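PDB 2ZWS: neutral ceramidase from Pseudomonas aeruginosa, which catalyses the zinc-dependent hydrolysis of the N-acyl bond of ceramides to sphingosine and a fatty acid, and also the reverse synthesis. Local coordinates for residues L146-G151 against Q181-S186; T206-A211 against D267-I272; Q371-I376 against E453-Q458; T510-D515 against N620-W625. All blocks are in the same frame, centred on the assembly; numbering follows the deposited sequence.

Contact 1. Residues L146-G151 against Q181-S186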
loop_
_atom_site.group_PDB
_atom_site.type_symbol
_atom_site.label_atom_id
_atom_site.label_comp_id
_atom_site.label_asym_id
_atom_site.label_seq_id
_atom_site.Cartn_x
_atom_site.Cartn_y
_atom_site.Cartn_z
ATOM N N LEU A 146 -3.678 -24.700 3.677
ATOM C CA LEU A 146 -4.133 -23.343 3.992
ATOM C C LEU A 146 -5.034 -23.385 5.217
ATOM O O LEU A 146 -5.944 -24.222 5.315
ATOM C CB LEU A 146 -4.890 -22.748 2.803
ATOM C CG LEU A 146 -4.118 -21.975 1.703
ATOM C CD1 LEU A 146 -2.792 -22.554 1.323
ATOM C CD2 LEU A 146 -4.969 -21.795 0.451
ATOM N N PHE A 147 -4.772 -22.489 6.150
ATOM C CA PHE A 147 -5.673 -22.314 7.287
ATOM C C PHE A 147 -6.213 -20.904 7.389
ATOM O O PHE A 147 -5.538 -19.941 6.996
ATOM C CB PHE A 147 -4.994 -22.711 8.602
ATOM C CG PHE A 147 -4.673 -24.164 8.683
ATOM C CD1 PHE A 147 -5.499 -25.010 9.402
ATOM C CD2 PHE A 147 -3.582 -24.693 8.012
ATOM C CE1 PHE A 147 -5.210 -26.389 9.468
ATOM C CE2 PHE A 147 -3.299 -26.085 8.060
ATOM C CZ PHE A 147 -4.132 -26.912 8.781
ATOM N N TYR A 148 -7.412 -20.806 7.927
ATOM C CA TYR A 148 -8.074 -19.516 8.151
ATOM C C TYR A 148 -8.393 -19.352 9.647
ATOM O O TYR A 148 -8.793 -20.315 10.312
ATOM C CB TYR A 148 -9.372 -19.444 7.341
ATOM C CG TYR A 148 -10.180 -18.215 7.663
ATOM C CD1 TYR A 148 -11.095 -18.242 8.702
ATOM C CD2 TYR A 148 -10.005 -17.024 6.956
ATOM C CE1 TYR A 148 -11.816 -17.126 9.031
ATOM C CE2 TYR A 148 -10.754 -15.895 7.274
ATOM C CZ TYR A 148 -11.642 -15.973 8.306
ATOM O OH TYR A 148 -12.387 -14.869 8.654
ATOM N N GLY A 149 -8.247 -18.138 10.167
ATOM C CA GLY A 149 -8.742 -17.843 11.510
ATOM C C GLY A 149 -9.089 -16.381 11.616
ATOM O O GLY A 149 -8.689 -15.585 10.769
ATOM N N SER A 150 -9.817 -16.039 12.674
ATOM C CA SER A 150 -10.142 -14.655 12.948
ATOM C C SER A 150 -10.130 -14.385 14.452
ATOM O O SER A 150 -10.169 -15.331 15.275
ATOM C CB SER A 150 -11.483 -14.297 12.316
ATOM O OG SER A 150 -12.555 -14.912 13.006
ATOM N N GLY A 151 -10.018 -13.103 14.797
ATOM C CA GLY A 151 -10.044 -12.678 16.197
ATOM C C GLY A 151 -10.285 -11.196 16.295
ATOM O O GLY A 151 -10.270 -10.491 15.290
ATOM N N GLN A 181 -12.348 -6.897 13.742
ATOM C CA GLN A 181 -12.020 -8.213 13.193
ATOM C C GLN A 181 -10.730 -8.223 12.393
ATOM O O GLN A 181 -10.600 -7.491 11.405
ATOM C CB GLN A 181 -13.154 -8.772 12.332
ATOM C CG GLN A 181 -12.846 -10.215 11.880
ATOM C CD GLN A 181 -14.070 -10.905 11.307
ATOM O OE1 GLN A 181 -14.755 -11.680 11.998
ATOM N NE2 GLN A 181 -14.370 -10.611 10.068
ATOM N N MET A 182 -9.795 -9.063 12.832
ATOM C CA MET A 182 -8.671 -9.443 12.001
ATOM C C MET A 182 -8.859 -10.887 11.507
ATOM O O MET A 182 -9.180 -11.788 12.296
ATOM C CB MET A 182 -7.358 -9.341 12.778
ATOM C CG MET A 182 -6.152 -9.823 11.953
ATOM S SD MET A 182 -4.592 -9.665 12.818
ATOM C CE MET A 182 -4.331 -7.871 12.730
ATOM N N SER A 183 -8.644 -11.108 10.212
ATOM C CA SER A 183 -8.679 -12.442 9.611
ATOM C C SER A 183 -7.267 -12.770 9.154
ATOM O O SER A 183 -6.524 -11.887 8.711
ATOM C CB SER A 183 -9.598 -12.439 8.373
ATOM O OG SER A 183 -10.926 -12.044 8.720
ATOM N N VAL A 184 -6.883 -14.043 9.257
ATOM C CA VAL A 184 -5.564 -14.479 8.791
ATOM C C VAL A 184 -5.697 -15.718 7.930
ATOM O O VAL A 184 -6.321 -16.700 8.347
ATOM C CB VAL A 184 -4.567 -14.741 9.970
ATOM C CG1 VAL A 184 -3.173 -15.175 9.435
ATOM C CG2 VAL A 184 -4.453 -13.519 10.872
ATOM N N LEU A 185 -5.125 -15.645 6.721
ATOM C CA LEU A 185 -4.908 -16.831 5.876
ATOM C C LEU A 185 -3.443 -17.258 6.029
ATOM O O LEU A 185 -2.522 -16.503 5.679
ATOM C CB LEU A 185 -5.226 -16.541 4.399
ATOM C CG LEU A 185 -5.102 -17.712 3.399
ATOM C CD1 LEU A 185 -6.024 -18.867 3.731
ATOM C CD2 LEU A 185 -5.408 -17.238 1.993
ATOM N N SER A 186 -3.241 -18.460 6.587
ATOM C CA SER A 186 -1.889 -18.934 6.772
ATOM C C SER A 186 -1.552 -20.017 5.780
ATOM O O SER A 186 -2.418 -20.802 5.356
ATOM C CB SER A 186 -1.650 -19.384 8.209
ATOM O OG SER A 186 -2.658 -20.285 8.626
HETATM O O HOH W 1 -13.505 -12.398 15.037
#
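F147, G149 and G151 each pair with a residue of the antiparallel strand segment Q181-S186 through two backbone hydrogen bonds, to S186, V184 and M182 respectively. The six bonds are close to uniform. V184 N to G149 O, at 2.8 Å, is among the shortest. F147 N to S186 O, at 3.0 Å, is among the longest. Between them lie the non-hydrogen-bonded pairs Y148-L185 and S150-S183. At the second pair S150 CA and S183 CA are 4.3 Å apart, and S150 CA also makes a CA-H...O contact of 3.1 Å with M182 O.

On the face bearing Y148, S150, S183 and L185, the phenol reaches toward S183. With CG anti to the backbone N (chi1 173°), the side chain sets out beside its own carbonyl carbon, and Y148 CE2 comes to 3.8 Å from S183 CB. The two hydroxyls, Y148 OH and S183 OG, are 3.2 Å apart, a distance that allows a hydrogen bond, though the serine proton may go to another acceptor. Next to Y148, L185 CD1 lies 4.1 Å from L146 CB, the two leucines crossing at a slant.

In the second shell the Y148 ring stacks with H435, and L146, Y148 and L185 all touch V291. On the other face, M182 and V184 pack against helix 265-286. Both segments are interior to a mixed sheet: L146 and Y148 bond onward to strand 289-291, and S183 and L185 to strand 194-200.

Contact 2. Residues T206-A211 against D267-I272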
loop_
_atom_site.group_PDB
_atom_site.type_symbol
_atom_site.label_atom_id
_atom_site.label_comp_id
_atom_site.label_asym_id
_atom_site.label_seq_id
_atom_site.Cartn_x
_atom_site.Cartn_y
_atom_site.Cartn_z
ATOM N N THR A 206 -1.144 5.583 8.705
ATOM C CA THR A 206 -0.848 7.020 8.752
ATOM C C THR A 206 -0.098 7.352 10.035
ATOM O O THR A 206 -0.130 8.484 10.508
ATOM C CB THR A 206 -2.154 7.847 8.742
ATOM O OG1 THR A 206 -3.043 7.331 9.749
ATOM C CG2 THR A 206 -2.855 7.782 7.393
ATOM N N SER A 207 0.556 6.358 10.636
ATOM C CA SER A 207 1.356 6.645 11.830
ATOM C C SER A 207 2.493 7.628 11.548
ATOM O O SER A 207 2.851 8.417 12.415
ATOM C CB SER A 207 1.909 5.350 12.426
ATOM O OG SER A 207 0.840 4.525 12.870
ATOM N N MET A 208 3.104 7.535 10.354
ATOM C CA MET A 208 4.080 8.533 9.912
ATOM C C MET A 208 3.266 9.671 9.305
ATOM O O MET A 208 2.462 9.460 8.378
ATOM C CB MET A 208 5.013 7.949 8.859
ATOM C CG MET A 208 5.890 6.770 9.324
ATOM S SD MET A 208 6.947 7.126 10.746
ATOM C CE MET A 208 7.963 8.476 10.110
ATOM N N THR A 209 3.443 10.872 9.855
ATOM C CA THR A 209 2.581 12.005 9.557
ATOM C C THR A 209 3.039 12.776 8.325
ATOM O O THR A 209 4.079 12.459 7.715
ATOM C CB THR A 209 2.503 13.004 10.742
ATOM O OG1 THR A 209 3.762 13.684 10.834
ATOM C CG2 THR A 209 2.164 12.277 12.068
ATOM N N ASN A 210 2.271 13.808 7.971
ATOM C CA ASN A 210 2.625 14.676 6.842
ATOM C C ASN A 210 3.878 15.522 7.063
ATOM O O ASN A 210 4.318 16.197 6.132
ATOM C CB ASN A 210 1.422 15.529 6.334
ATOM C CG ASN A 210 0.964 16.599 7.319
ATOM O OD1 ASN A 210 -0.062 17.267 7.074
ATOM N ND2 ASN A 210 1.683 16.772 8.414
ATOM N N ALA A 211 4.445 15.454 8.268
ATOM C CA ALA A 211 5.727 16.103 8.577
ATOM C C ALA A 211 6.943 15.252 8.203
ATOM O O ALA A 211 8.080 15.753 8.187
ATOM C CB ALA A 211 5.796 16.445 10.052
ATOM N N ASP A 267 8.048 5.729 16.930
ATOM C CA ASP A 267 7.557 4.908 18.049
ATOM C C ASP A 267 6.104 4.489 17.794
ATOM O O ASP A 267 5.733 3.329 18.061
ATOM C CB ASP A 267 7.596 5.683 19.379
ATOM C CG ASP A 267 9.003 5.904 19.915
ATOM O OD1 ASP A 267 9.970 5.294 19.402
ATOM O OD2 ASP A 267 9.145 6.684 20.884
ATOM N N ASN A 268 5.292 5.432 17.318
ATOM C CA ASN A 268 3.854 5.169 17.045
ATOM C C ASN A 268 3.695 4.115 15.950
ATOM O O ASN A 268 2.870 3.213 16.058
ATOM C CB ASN A 268 3.100 6.431 16.626
ATOM C CG ASN A 268 3.061 7.509 17.710
ATOM O OD1 ASN A 268 2.707 8.673 17.416
ATOM N ND2 ASN A 268 3.360 7.145 18.949
ATOM N N THR A 269 4.492 4.245 14.891
ATOM C CA THR A 269 4.472 3.299 13.770
ATOM C C THR A 269 4.802 1.886 14.251
ATOM O O THR A 269 4.108 0.911 13.909
ATOM C CB THR A 269 5.479 3.744 12.668
ATOM O OG1 THR A 269 5.072 5.006 12.132
ATOM C CG2 THR A 269 5.531 2.734 11.544
ATOM N N ARG A 270 5.855 1.797 15.055
ATOM C CA ARG A 270 6.293 0.518 15.615
ATOM C C ARG A 270 5.224 -0.080 16.545
ATOM O O ARG A 270 4.925 -1.257 16.468
ATOM C CB ARG A 270 7.623 0.708 16.363
ATOM C CG ARG A 270 8.302 -0.597 16.772
ATOM C CD ARG A 270 9.696 -0.344 17.348
ATOM N NE ARG A 270 10.300 -1.580 17.845
ATOM C CZ ARG A 270 11.597 -1.742 18.113
ATOM N NH1 ARG A 270 12.030 -2.911 18.555
ATOM N NH2 ARG A 270 12.464 -0.749 17.937
ATOM N N GLU A 271 4.654 0.750 17.410
ATOM C CA GLU A 271 3.668 0.278 18.375
ATOM C C GLU A 271 2.393 -0.228 17.711
ATOM O O GLU A 271 1.917 -1.303 18.054
ATOM C CB GLU A 271 3.343 1.376 19.378
ATOM C CG GLU A 271 2.280 1.001 20.427
ATOM C CD GLU A 271 2.651 -0.184 21.317
ATOM O OE1 GLU A 271 3.841 -0.563 21.427
ATOM O OE2 GLU A 271 1.720 -0.743 21.945
ATOM N N ILE A 272 1.840 0.547 16.786
ATOM C CA ILE A 272 0.599 0.138 16.092
ATOM C C ILE A 272 0.885 -1.070 15.203
ATOM O O ILE A 272 0.069 -1.994 15.092
ATOM C CB ILE A 272 -0.058 1.336 15.322
ATOM C CG1 ILE A 272 -0.401 2.474 16.295
ATOM C CG2 ILE A 272 -1.307 0.908 14.483
ATOM C CD1 ILE A 272 -1.348 2.045 17.478
#
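S207 meets T269 and I272, and M208 meets T269, with no aromatic ring between them and no flat side chain carrying the contact. S207 OG lies 4.0 Å from the carbonyl O of N268, too far to be bonded to it. The contact is carried by a serine methylene, a methionine sulfur and a threonine hydroxyl. T269 OG1 is the focus: S207 CB approaches it to 3.2 Å, and M208 SD lies 3.2 Å from the same oxygen. M208 CG is anti to the carbonyl carbon (chi1 -63°), and the bend at chi2 (-57°) carries SD across the threonine, so that the two side chains cross at about a right angle. S207 CB also rests 3.5 Å from T269 CA, and further along the helix I272 CB is 4.1 Å from S207 OG.

The two hydroxyls have partners outside the contact: T269 OG1 bonds to E265 O and S207 OG to N219 ND2. The two carboxylate oxygens of D218 take the backbone N of S207 and of M208. T209 N bonds to the E265 carboxylate, and T209 OG1 accepts from A211 N in an ST turn. The loop follows the zinc ligand H204 and passes close to the magnesium ligand H37.

No hydrogen bond joins the two segments directly. Van der Waals packing of a thioether and a methylene on a hydroxyl brings them together, while bonds to D218, N219 and E265 set the loop's position.

Contact 3. Residues Q371-I376 against E453-Q458; sequences QAEKTI and EEYAAQ
Y455 reaches from helix 452-457 into the type II' turn Q371-K374, and its hydroxyl is the tight point of the contact. Y455 OH donates to Q371 O at 2.6 Å, and the same carbonyl accepts K374 N, which closes the turn. Q371 O lies near the ring plane at its edge, and so does E373 OE2, 3.2 Å from Y455 CD2, with the carboxylate standing perpendicular to the ring. Over one ring face is the Q458 amide: NE2 sits 3.4 Å above the plane at its centre while Q458 NE2 donates to Y455 O at 2.8 Å, a bond that fixes the amide's rotation. The lysine chain crosses the phenol, and a bend at chi3 (-77°) brings K374 CE to 3.4 Å from Y455 OH.

The outer side is looser. A456 and T375 lie at the surface, and a water spans the gap between T375 N and Q458 OE1, in place of a direct bond. The E373 carboxylate is anchored by a salt bridge with R452.

Inside, K374 NZ donates to Q371 OE1 at 2.8 Å from above the amide plane, and also to T465 O and A325 O. The ammonium of this buried lysine thus has three carbonyl oxygens as partners, which probably stabilise its charge. The phenol hydroxyl, as donor to Q371 O, ties the turn to the helix.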
loop_
_atom_site.group_PDB
_atom_site.type_symbol
_atom_site.label_atom_id
_atom_site.label_comp_id
_atom_site.label_asym_id
_atom_site.label_seq_id
_atom_site.Cartn_x
_atom_site.Cartn_y
_atom_site.Cartn_z
ATOM N N GLN A 371 -26.372 14.639 -6.264
ATOM C CA GLN A 371 -25.350 14.541 -5.205
ATOM C C GLN A 371 -25.895 14.772 -3.779
ATOM O O GLN A 371 -25.169 14.609 -2.793
ATOM C CB GLN A 371 -24.180 15.488 -5.495
ATOM C CG GLN A 371 -23.305 15.069 -6.676
ATOM C CD GLN A 371 -22.360 13.920 -6.325
ATOM O OE1 GLN A 371 -22.211 13.567 -5.152
ATOM N NE2 GLN A 371 -21.715 13.335 -7.347
ATOM N N ALA A 372 -27.173 15.170 -3.690
ATOM C CA ALA A 372 -27.936 15.178 -2.426
ATOM C C ALA A 372 -27.318 16.128 -1.409
ATOM O O ALA A 372 -27.132 17.311 -1.716
ATOM C CB ALA A 372 -28.112 13.735 -1.871
ATOM N N GLU A 373 -26.957 15.649 -0.227
ATOM C CA GLU A 373 -26.478 16.571 0.809
ATOM C C GLU A 373 -25.080 17.146 0.598
ATOM O O GLU A 373 -24.639 18.025 1.328
ATOM C CB GLU A 373 -26.706 16.059 2.240
ATOM C CG GLU A 373 -26.606 14.595 2.496
ATOM C CD GLU A 373 -27.737 13.759 1.901
ATOM O OE1 GLU A 373 -28.932 13.867 2.287
ATOM O OE2 GLU A 373 -27.397 12.952 1.038
ATOM N N LYS A 374 -24.376 16.659 -0.418
ATOM C CA LYS A 374 -23.072 17.203 -0.728
ATOM C C LYS A 374 -23.138 18.653 -1.217
ATOM O O LYS A 374 -24.024 19.009 -1.997
ATOM C CB LYS A 374 -22.427 16.336 -1.821
ATOM C CG LYS A 374 -20.956 16.702 -2.144
ATOM C CD LYS A 374 -20.359 15.775 -3.227
ATOM C CE LYS A 374 -19.999 14.416 -2.636
ATOM N NZ LYS A 374 -19.778 13.456 -3.760
ATOM N N THR A 375 -22.207 19.480 -0.735
ATOM C CA THR A 375 -22.003 20.780 -1.362
ATOM C C THR A 375 -20.747 20.668 -2.213
ATOM O O THR A 375 -19.618 20.481 -1.731
ATOM C CB THR A 375 -22.001 21.980 -0.391
ATOM O OG1 THR A 375 -20.791 22.023 0.361
ATOM C CG2 THR A 375 -23.196 21.905 0.553
ATOM N N ILE A 376 -20.974 20.714 -3.514
ATOM C CA ILE A 376 -19.912 20.408 -4.463
ATOM C C ILE A 376 -18.794 21.446 -4.422
ATOM O O ILE A 376 -19.046 22.652 -4.548
ATOM C CB ILE A 376 -20.475 20.250 -5.889
ATOM C CG1 ILE A 376 -21.409 19.033 -5.946
ATOM C CG2 ILE A 376 -19.341 20.166 -6.897
ATOM C CD1 ILE A 376 -22.225 18.908 -7.214
ATOM N N GLU A 453 -26.567 6.765 5.054
ATOM C CA GLU A 453 -26.736 7.547 6.299
ATOM C C GLU A 453 -25.478 8.355 6.620
ATOM O O GLU A 453 -25.543 9.553 6.908
ATOM C CB GLU A 453 -27.117 6.632 7.463
ATOM C CG GLU A 453 -28.428 5.852 7.238
ATOM C CD GLU A 453 -28.278 4.471 6.569
ATOM O OE1 GLU A 453 -27.261 4.173 5.875
ATOM O OE2 GLU A 453 -29.220 3.650 6.739
ATOM N N GLU A 454 -24.312 7.716 6.517
ATOM C CA GLU A 454 -23.060 8.444 6.692
ATOM C C GLU A 454 -22.916 9.569 5.676
ATOM O O GLU A 454 -22.445 10.660 6.011
ATOM C CB GLU A 454 -21.863 7.500 6.542
ATOM C CG GLU A 454 -21.678 6.555 7.705
ATOM C CD GLU A 454 -20.889 5.322 7.344
ATOM O OE1 GLU A 454 -20.387 5.235 6.202
ATOM O OE2 GLU A 454 -20.781 4.427 8.203
ATOM N N TYR A 455 -23.260 9.279 4.419
ATOM C CA TYR A 455 -23.127 10.258 3.349
ATOM C C TYR A 455 -23.848 11.538 3.713
ATOM O O TYR A 455 -23.312 12.629 3.482
ATOM C CB TYR A 455 -23.693 9.702 2.048
ATOM C CG TYR A 455 -23.539 10.615 0.864
ATOM C CD1 TYR A 455 -22.445 10.479 -0.006
ATOM C CD2 TYR A 455 -24.509 11.597 0.578
ATOM C CE1 TYR A 455 -22.298 11.300 -1.110
ATOM C CE2 TYR A 455 -24.375 12.437 -0.532
ATOM C CZ TYR A 455 -23.256 12.266 -1.381
ATOM O OH TYR A 455 -23.105 13.071 -2.479
ATOM N N ALA A 456 -25.047 11.398 4.299
ATOM C CA ALA A 456 -25.880 12.575 4.617
ATOM C C ALA A 456 -25.191 13.534 5.582
ATOM O O ALA A 456 -25.407 14.750 5.511
ATOM C CB ALA A 456 -27.246 12.158 5.162
ATOM N N ALA A 457 -24.356 12.995 6.465
ATOM C CA ALA A 457 -23.631 13.809 7.439
ATOM C C ALA A 457 -22.524 14.648 6.808
ATOM O O ALA A 457 -22.151 15.684 7.344
ATOM C CB ALA A 457 -23.089 12.941 8.558
ATOM N N GLN A 458 -21.982 14.174 5.685
ATOM C CA GLN A 458 -20.927 14.893 4.942
ATOM C C GLN A 458 -19.713 15.278 5.776
ATOM O O GLN A 458 -19.196 16.387 5.663
ATOM C CB GLN A 458 -21.484 16.102 4.155
ATOM C CG GLN A 458 -22.312 15.722 2.945
ATOM C CD GLN A 458 -21.478 15.129 1.819
ATOM O OE1 GLN A 458 -20.615 15.797 1.263
ATOM N NE2 GLN A 458 -21.765 13.890 1.464
HETATM O O HOH W 2 -20.190 18.306 1.259
#

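Contact 4. Residues T510-D515 against N620-W625. With FMT (formic acid), chain F.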
loop_
_atom_site.group_PDB
_atom_site.type_symbol
_atom_site.label_atom_id
_atom_site.label_comp_id
_atom_site.label_asym_id
_atom_site.label_seq_id
_atom_site.Cartn_x
_atom_site.Cartn_y
_atom_site.Cartn_z
ATOM N N THR A 510 10.191 19.066 -11.765
ATOM C CA THR A 510 11.480 19.074 -12.439
ATOM C C THR A 510 12.303 17.839 -12.041
ATOM O O THR A 510 12.098 17.266 -10.977
ATOM C CB THR A 510 12.234 20.387 -12.103
ATOM O OG1 THR A 510 11.325 21.499 -12.180
ATOM C CG2 THR A 510 13.366 20.633 -13.061
ATOM N N GLY A 511 13.245 17.434 -12.892
ATOM C CA GLY A 511 14.108 16.300 -12.594
ATOM C C GLY A 511 15.492 16.750 -12.170
ATOM O O GLY A 511 15.690 17.886 -11.716
ATOM N N VAL A 512 16.462 15.870 -12.364
ATOM C CA VAL A 512 17.843 16.132 -11.991
ATOM C C VAL A 512 18.552 16.802 -13.155
ATOM O O VAL A 512 18.651 16.222 -14.230
ATOM C CB VAL A 512 18.586 14.822 -11.682
ATOM C CG1 VAL A 512 19.988 15.119 -11.171
ATOM C CG2 VAL A 512 17.803 13.959 -10.663
ATOM N N VAL A 513 19.030 18.029 -12.930
ATOM C CA VAL A 513 19.829 18.764 -13.927
ATOM C C VAL A 513 21.219 18.127 -14.012
ATOM O O VAL A 513 21.671 17.723 -15.098
ATOM C CB VAL A 513 19.951 20.258 -13.537
ATOM C CG1 VAL A 513 20.888 21.020 -14.480
ATOM C CG2 VAL A 513 18.563 20.916 -13.485
ATOM N N ALA A 514 21.883 17.999 -12.863
ATOM C CA ALA A 514 23.207 17.389 -12.794
ATOM C C ALA A 514 23.658 17.373 -11.334
ATOM O O ALA A 514 23.067 18.067 -10.470
ATOM C CB ALA A 514 24.209 18.181 -13.646
ATOM N N ASP A 515 24.666 16.545 -11.068
ATOM C CA ASP A 515 25.326 16.490 -9.763
ATOM C C ASP A 515 26.778 16.908 -9.877
ATOM O O ASP A 515 27.462 16.563 -10.852
ATOM C CB ASP A 515 25.323 15.062 -9.217
ATOM C CG ASP A 515 23.928 14.486 -9.080
ATOM O OD1 ASP A 515 23.228 14.850 -8.120
ATOM O OD2 ASP A 515 23.548 13.663 -9.928
ATOM N N ASN A 620 24.408 7.357 -6.936
ATOM C CA ASN A 620 24.584 7.559 -8.373
ATOM C C ASN A 620 24.608 9.039 -8.659
ATOM O O ASN A 620 23.882 9.814 -8.020
ATOM C CB ASN A 620 23.455 6.867 -9.177
ATOM C CG ASN A 620 23.390 5.372 -8.919
ATOM O OD1 ASN A 620 22.821 4.942 -7.910
ATOM N ND2 ASN A 620 24.003 4.560 -9.812
ATOM N N ALA A 621 25.450 9.440 -9.609
ATOM C CA ALA A 621 25.588 10.850 -9.963
ATOM C C ALA A 621 25.411 11.097 -11.460
ATOM O O ALA A 621 25.769 10.244 -12.266
ATOM C CB ALA A 621 26.942 11.369 -9.502
ATOM N N LYS A 622 24.855 12.255 -11.825
ATOM C CA LYS A 622 24.597 12.609 -13.235
ATOM C C LYS A 622 25.559 13.719 -13.718
ATOM O O LYS A 622 25.711 14.757 -13.050
ATOM C CB LYS A 622 23.153 13.101 -13.404
ATOM C CG LYS A 622 22.735 13.398 -14.869
ATOM C CD LYS A 622 21.350 14.048 -14.898
ATOM C CE LYS A 622 20.953 14.443 -16.302
ATOM N NZ LYS A 622 19.494 14.800 -16.373
ATOM N N ASN A 623 26.199 13.497 -14.873
ATOM C CA ASN A 623 27.087 14.509 -15.496
ATOM C C ASN A 623 26.264 15.508 -16.318
ATOM O O ASN A 623 25.464 15.091 -17.156
ATOM C CB ASN A 623 28.076 13.790 -16.407
ATOM C CG ASN A 623 29.152 14.725 -16.996
ATOM O OD1 ASN A 623 28.892 15.534 -17.901
ATOM N ND2 ASN A 623 30.373 14.580 -16.499
ATOM N N PHE A 624 26.442 16.814 -16.092
ATOM C CA PHE A 624 25.612 17.820 -16.781
ATOM C C PHE A 624 25.770 17.779 -18.295
ATOM O O PHE A 624 24.792 17.887 -19.064
ATOM C CB PHE A 624 25.965 19.235 -16.297
ATOM C CG PHE A 624 25.191 20.341 -16.996
ATOM C CD1 PHE A 624 23.844 20.570 -16.712
ATOM C CD2 PHE A 624 25.821 21.167 -17.916
ATOM C CE1 PHE A 624 23.136 21.607 -17.350
ATOM C CE2 PHE A 624 25.129 22.192 -18.565
ATOM C CZ PHE A 624 23.786 22.419 -18.280
ATOM N N TRP A 625 27.010 17.578 -18.707
ATOM C CA TRP A 625 27.440 17.710 -20.109
ATOM C C TRP A 625 27.036 16.517 -20.969
ATOM O O TRP A 625 26.591 16.663 -22.125
ATOM C CB TRP A 625 28.967 17.882 -20.167
ATOM C CG TRP A 625 29.455 19.119 -19.457
ATOM C CD1 TRP A 625 29.600 20.371 -19.997
ATOM C CD2 TRP A 625 29.836 19.234 -18.073
ATOM N NE1 TRP A 625 30.057 21.250 -19.041
ATOM C CE2 TRP A 625 30.208 20.582 -17.853
ATOM C CE3 TRP A 625 29.902 18.332 -17.001
ATOM C CZ2 TRP A 625 30.639 21.050 -16.606
ATOM C CZ3 TRP A 625 30.335 18.799 -15.756
ATOM C CH2 TRP A 625 30.700 20.146 -15.575
HETATM C C FMT F . 15.200 17.954 -15.831
HETATM O O1 FMT F . 14.790 19.022 -15.366
HETATM O O2 FMT F . 16.225 17.811 -16.507
HETATM O O HOH W 3 27.759 17.770 -13.692
#
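Where strand 611-622 of the C-terminal domain ends, its last residue K622 is docked on the loop 510-515 by three hydrogen bonds. This strand end falls at the start of region 620-646, required for correct folding and localization. The backbone of K622 is held on both polar atoms by D515: D515 N donates to K622 O at 2.9 Å, almost straight at 175°, and K622 N donates to D515 OD2 at 2.7 Å. OD2 accepts on its anti lone pair, the carboxylate standing where a backbone carbonyl might. D515 is positioned in turn by N551, which also bonds to OD2, and by the backbone N of H548, which bonds to OD1.

The third bond comes from the lysine side chain. It is extended throughout, with CG anti to the backbone N (chi1 -176°), and runs past V512 in the opposite direction to end with K622 NZ 2.7 Å from V512 O, nearly in line with the carbonyl bond. Further back in the loop, G511 N makes a weak hydrogen bond to a formate, probably from the crystallisation liquor.

Beyond the strand the packing turns apolar. A514 CB is 3.3 Å from F624 CB, a snug fit, and V513 CG1 lies 3.7 Å from F624 CE1; both valine and alanine carbons meet the ring at its edge. A water links D515 O to F624 N.

The touching parts, 512-515 and 620-624, run at about 94° to each other: a loop strapped across the end of a beta-sandwich strand.

In the fold
The four contacts follow one another along the chain without interleaving. Contacts 1, 2 and 3 belong to the N-terminal ceramidase region and contact 4 to the C-terminal sandwich. Helix 265-286 connects the first two: it packs on the sheet of contact 1 and supplies residues 267-272 to contact 2, although their centres are about 25 Å apart. The centre of contact 3 is about 31 Å from that of contact 2; its residues 453-458 follow the zinc ligand Y448. The centre of contact 4 lies about 49 Å from those of contacts 1 and 3, but about 33 Å from that of contact 2. Magnesium, bound by H37 together with D579, D581 and T584, joins the two regions on the side where contacts 2 and 4 lie.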